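Local structure of flagellar hook-associated protein 2 (6IWY) at residues Asp251-Ser256 and Leu323-Glu328; Ser305-Ala310 and Val315-Thr320. The protein caps the tip of the growing flagellar filament, where it helps flagellin monomers polymerise and stops them from leaking away unassembled. All coordinates share one frame; numbering follows the deposited sequence.

Contact 1 (Asp251-Ser256 and Leu323-Glu328); sequences DLLKSS and LTIKGE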
loop_
_atom_site.group_PDB
_atom_site.type_symbol
_atom_site.label_atom_id
_atom_site.label_comp_id
_atom_site.label_asym_id
_atom_site.label_seq_id
_atom_site.Cartn_x
_atom_site.Cartn_y
_atom_site.Cartn_z
ATOM N N ASP A 251 -6.196 11.094 6.369
ATOM C CA ASP A 251 -6.505 11.695 7.665
ATOM C C ASP A 251 -6.801 10.652 8.746
ATOM O O ASP A 251 -7.398 9.629 8.479
ATOM C CB ASP A 251 -7.686 12.648 7.502
ATOM N N LEU A 252 -6.406 10.953 9.977
ATOM C CA LEU A 252 -6.397 9.995 11.097
ATOM C C LEU A 252 -7.760 9.580 11.663
ATOM O O LEU A 252 -8.010 8.412 11.946
ATOM C CB LEU A 252 -5.590 10.609 12.236
ATOM C CG LEU A 252 -5.453 9.788 13.503
ATOM C CD1 LEU A 252 -4.503 8.650 13.228
ATOM C CD2 LEU A 252 -4.968 10.663 14.647
ATOM N N LEU A 253 -8.612 10.552 11.910
ATOM C CA LEU A 253 -9.872 10.301 12.574
ATOM C C LEU A 253 -10.905 11.140 11.896
ATOM O O LEU A 253 -10.698 12.298 11.623
ATOM C CB LEU A 253 -9.794 10.648 14.063
ATOM C CG LEU A 253 -11.088 10.531 14.892
ATOM C CD1 LEU A 253 -11.832 9.199 14.632
ATOM C CD2 LEU A 253 -10.816 10.709 16.419
ATOM N N LYS A 254 -12.041 10.534 11.620
ATOM C CA LYS A 254 -13.153 11.238 11.003
ATOM C C LYS A 254 -14.364 10.798 11.769
ATOM O O LYS A 254 -14.552 9.618 11.907
ATOM C CB LYS A 254 -13.240 10.861 9.512
ATOM C CG LYS A 254 -14.618 11.094 8.852
ATOM C CD LYS A 254 -14.490 11.481 7.381
ATOM C CE LYS A 254 -15.542 10.824 6.524
ATOM N NZ LYS A 254 -15.242 9.384 6.385
ATOM N N SER A 255 -15.157 11.730 12.275
ATOM C CA SER A 255 -16.388 11.367 12.987
ATOM C C SER A 255 -17.261 10.423 12.183
ATOM O O SER A 255 -17.255 10.454 10.949
ATOM C CB SER A 255 -17.248 12.580 13.267
ATOM O OG SER A 255 -16.437 13.648 13.651
ATOM N N SER A 256 -18.017 9.592 12.891
ATOM C CA SER A 256 -19.014 8.722 12.242
ATOM C C SER A 256 -20.219 9.488 11.736
ATOM O O SER A 256 -20.900 9.037 10.849
ATOM C CB SER A 256 -19.522 7.672 13.211
ATOM O OG SER A 256 -18.607 6.601 13.280
ATOM N N LEU A 323 -4.168 9.190 18.596
ATOM C CA LEU A 323 -5.150 9.917 19.415
ATOM C C LEU A 323 -5.745 9.040 20.477
ATOM O O LEU A 323 -6.098 7.891 20.209
ATOM C CB LEU A 323 -6.367 10.370 18.614
ATOM C CG LEU A 323 -6.400 11.675 17.843
ATOM C CD1 LEU A 323 -7.863 11.982 17.680
ATOM C CD2 LEU A 323 -5.678 12.811 18.529
ATOM N N THR A 324 -5.902 9.615 21.659
ATOM C CA THR A 324 -6.648 8.997 22.717
ATOM C C THR A 324 -7.789 9.959 23.028
ATOM O O THR A 324 -7.564 11.108 23.416
ATOM C CB THR A 324 -5.765 8.703 23.969
ATOM O OG1 THR A 324 -4.825 7.651 23.676
ATOM C CG2 THR A 324 -6.617 8.289 25.168
ATOM N N ILE A 325 -9.010 9.480 22.809
ATOM C CA ILE A 325 -10.209 10.217 23.127
ATOM C C ILE A 325 -10.693 9.746 24.503
ATOM O O ILE A 325 -10.688 8.551 24.796
ATOM C CB ILE A 325 -11.334 9.981 22.095
ATOM C CG1 ILE A 325 -10.772 9.900 20.659
ATOM C CG2 ILE A 325 -12.403 11.061 22.211
ATOM C CD1 ILE A 325 -9.976 11.039 20.287
ATOM N N LYS A 326 -11.075 10.698 25.346
ATOM C CA LYS A 326 -11.715 10.397 26.611
ATOM C C LYS A 326 -12.636 11.531 27.033
ATOM O O LYS A 326 -12.503 12.691 26.613
ATOM C CB LYS A 326 -10.685 10.144 27.706
ATOM N N GLY A 327 -13.581 11.172 27.882
ATOM C CA GLY A 327 -14.512 12.143 28.429
ATOM C C GLY A 327 -13.964 12.489 29.780
ATOM O O GLY A 327 -13.482 11.612 30.471
ATOM N N GLU A 328 -14.017 13.760 30.154
ATOM C CA GLU A 328 -13.482 14.200 31.441
ATOM C C GLU A 328 -14.525 14.309 32.601
ATOM O O GLU A 328 -14.184 14.704 33.709
ATOM C CB GLU A 328 -12.727 15.515 31.222
ATOM C CG GLU A 328 -11.442 15.366 30.369
ATOM C CD GLU A 328 -10.389 14.427 31.012
ATOM O OE1 GLU A 328 -9.552 13.861 30.262
ATOM O OE2 GLU A 328 -10.405 14.254 32.266
#
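Leu323 meets two consecutive leucines, Leu252 and Leu253, in a small apolar contact that rests entirely on side chains. The backbones stay well apart, with the CA atoms of Leu253 and Leu323 8.3 Å from each other, so branched, flexible leucines suit the place: they span the gap with methyl groups. Leu323 turns CG away from its own carbonyl carbon (chi1 -86°), and Leu252 reaches that branch point with CD2, 3.6 Å from Leu323 CG, its side chain slanting across. Leu253 crosses Leu323 at about a right angle, bringing its CD2 to 3.5 Å from Leu323 CD1. The same Leu253 methyl also faces Ile325 tip to tip, its CD2 4.0 Å from Ile325 CD1. Leu323 and Ile325, two apart on an extended strand, thus present their side chains to the same partner, while the side chain of Thr324 between them lies on Met345 and its backbone N-H bonds to Asn271 OD1. Leu253 is hydrogen-bonded through its backbone to Ile316 in the sheet of strands 253-254, 314-318 and 304-308. Strand 322-327 belongs instead to a second antiparallel sheet, between strands 268-270 and 344-347, so the leucines join two sheets.

Contact 2 (Ser305-Ala310 and Val315-Thr320); sequences SAFKNA and VINSKT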
loop_
_atom_site.group_PDB
_atom_site.type_symbol
_atom_site.label_atom_id
_atom_site.label_comp_id
_atom_site.label_asym_id
_atom_site.label_seq_id
_atom_site.Cartn_x
_atom_site.Cartn_y
_atom_site.Cartn_z
ATOM N N SER A 305 -4.791 18.753 14.963
ATOM C CA SER A 305 -5.317 19.657 13.955
ATOM C C SER A 305 -6.627 19.070 13.597
ATOM O O SER A 305 -6.798 17.870 13.749
ATOM C CB SER A 305 -4.397 19.800 12.726
ATOM O OG SER A 305 -4.130 18.560 12.120
ATOM N N ALA A 306 -7.542 19.920 13.173
ATOM C CA ALA A 306 -8.855 19.488 12.787
ATOM C C ALA A 306 -9.397 20.391 11.690
ATOM O O ALA A 306 -8.965 21.533 11.537
ATOM C CB ALA A 306 -9.779 19.488 13.997
ATOM N N PHE A 307 -10.333 19.858 10.918
ATOM C CA PHE A 307 -10.992 20.616 9.864
ATOM C C PHE A 307 -12.361 20.007 9.564
ATOM O O PHE A 307 -12.720 18.954 10.135
ATOM C CB PHE A 307 -10.109 20.705 8.615
ATOM C CG PHE A 307 -9.894 19.385 7.867
ATOM C CD1 PHE A 307 -10.578 19.118 6.677
ATOM C CD2 PHE A 307 -8.957 18.461 8.300
ATOM C CE1 PHE A 307 -10.363 17.936 5.968
ATOM C CE2 PHE A 307 -8.751 17.275 7.595
ATOM C CZ PHE A 307 -9.460 17.025 6.420
ATOM N N LYS A 308 -13.120 20.700 8.714
ATOM C CA LYS A 308 -14.475 20.324 8.343
ATOM C C LYS A 308 -14.512 19.881 6.887
ATOM O O LYS A 308 -14.292 20.668 5.965
ATOM C CB LYS A 308 -15.446 21.500 8.573
ATOM C CG LYS A 308 -16.845 21.365 7.944
ATOM N N ASN A 309 -14.889 18.619 6.745
ATOM C CA ASN A 309 -15.036 17.850 5.508
ATOM C C ASN A 309 -16.074 18.380 4.536
ATOM O O ASN A 309 -16.977 19.114 4.924
ATOM C CB ASN A 309 -15.558 16.455 5.939
ATOM C CG ASN A 309 -14.862 15.323 5.249
ATOM O OD1 ASN A 309 -13.834 15.516 4.560
ATOM N ND2 ASN A 309 -15.394 14.110 5.448
ATOM N N ALA A 310 -15.988 17.941 3.285
ATOM C CA ALA A 310 -17.023 18.268 2.292
ATOM C C ALA A 310 -18.401 17.691 2.660
ATOM O O ALA A 310 -19.411 18.176 2.186
ATOM C CB ALA A 310 -16.607 17.778 0.931
ATOM N N VAL A 315 -12.805 16.186 11.088
ATOM C CA VAL A 315 -11.643 15.351 10.862
ATOM C C VAL A 315 -10.548 15.843 11.783
ATOM O O VAL A 315 -10.229 16.998 11.770
ATOM C CB VAL A 315 -11.193 15.400 9.408
ATOM C CG1 VAL A 315 -9.968 14.536 9.207
ATOM C CG2 VAL A 315 -12.318 14.939 8.494
ATOM N N ILE A 316 -10.018 14.974 12.630
ATOM C CA ILE A 316 -8.926 15.325 13.521
ATOM C C ILE A 316 -7.649 14.593 13.089
ATOM O O ILE A 316 -7.670 13.414 12.770
ATOM C CB ILE A 316 -9.187 14.900 14.953
ATOM C CG1 ILE A 316 -10.597 15.290 15.420
ATOM C CG2 ILE A 316 -8.175 15.514 15.852
ATOM C CD1 ILE A 316 -11.040 14.473 16.620
ATOM N N ASN A 317 -6.542 15.320 13.112
ATOM C CA ASN A 317 -5.214 14.772 12.941
ATOM C C ASN A 317 -4.309 14.993 14.166
ATOM O O ASN A 317 -4.522 15.910 14.946
ATOM C CB ASN A 317 -4.611 15.401 11.703
ATOM C CG ASN A 317 -4.899 14.599 10.485
ATOM O OD1 ASN A 317 -4.468 13.437 10.413
ATOM N ND2 ASN A 317 -5.631 15.177 9.511
ATOM N N SER A 318 -3.297 14.150 14.304
ATOM C CA SER A 318 -2.291 14.302 15.315
ATOM C C SER A 318 -0.873 14.155 14.723
ATOM O O SER A 318 -0.650 13.298 13.879
ATOM C CB SER A 318 -2.489 13.228 16.349
ATOM O OG SER A 318 -1.352 13.152 17.199
ATOM N N LYS A 319 0.081 14.960 15.196
ATOM C CA LYS A 319 1.469 14.839 14.760
ATOM C C LYS A 319 2.054 13.447 14.995
ATOM O O LYS A 319 2.916 12.972 14.227
ATOM C CB LYS A 319 2.374 15.862 15.483
ATOM N N THR A 320 1.595 12.814 16.070
ATOM C CA THR A 320 2.163 11.557 16.499
ATOM C C THR A 320 1.532 10.393 15.771
ATOM O O THR A 320 1.964 9.257 15.912
ATOM C CB THR A 320 1.931 11.371 17.983
ATOM O OG1 THR A 320 0.523 11.504 18.252
ATOM C CG2 THR A 320 2.717 12.407 18.775
#
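Phe307 folds its aromatic ring over Val315, its direct cross-strand partner, so that the valine lies under a ring face. Val315 CB sits 3.9 Å from the centroid of the Phe307 ring, a CH-pi contact displaced toward the rim. Val315 CG1 comes 3.4 Å from Phe307 CE2. The first torsion of Phe307 (chi1 68°) sets CG between its backbone N and carbonyl carbon and leans the ring across the neighbouring strand. A beta-branched valine suits this place because its compact, apolar flank offers C-H groups to the pi cloud. Asn317 approaches the edge of the ring near its plane, with ND2 4.2 Å from Phe307 CE2, while its OD1 accepts the backbone N-H of Leu252.

The backbones form an antiparallel ladder. Phe307 and Val315 make one hydrogen-bonded pair, with Val315 N bonded to Phe307 O at 2.9 Å; Ser305 and Asn317 make the other. Between them Ala306 and Ile316 form a non-hydrogen-bonded pair, with side chains on the face opposite Phe307 and Val315; their CA-H groups make additional, weaker contacts with Val315 O and Ser305 O, which also accept N-H bonds. Ser318 OG accepts from the backbone N of Thr320 in an ST turn.

This is the hairpin of strands 304-308 and 314-318. Helix 292-299 packs by Ile298 on the small side chain of Ala306, Ile316 meets Leu253 and Leu323, and strand 253-254 borders strand 314-318 on the side away from strand 304-308.

In the fold
The centres of contacts 1 and 2 are about 10 Å apart and lie about 24 and 22 Å from the centre of the chain. Contact 1 joins segments 67 residues apart; the hairpin of contact 2 falls within that interval, and strand 314-318 leads on to strand 322-327. Strand 314-318 connects the two contacts: it pairs with strand 304-308 in contact 2 and with strand 253-254, which brings Leu253 to contact 1. Contact 2 thus pairs two of the three strands of one sheet, while contact 1 packs that sheet against the one containing strand 322-327. Together they tie the hairpin, which lies in the flagellin hook IN motif, and strands 253-254 and 322-327 into one lobe of this FliD fragment.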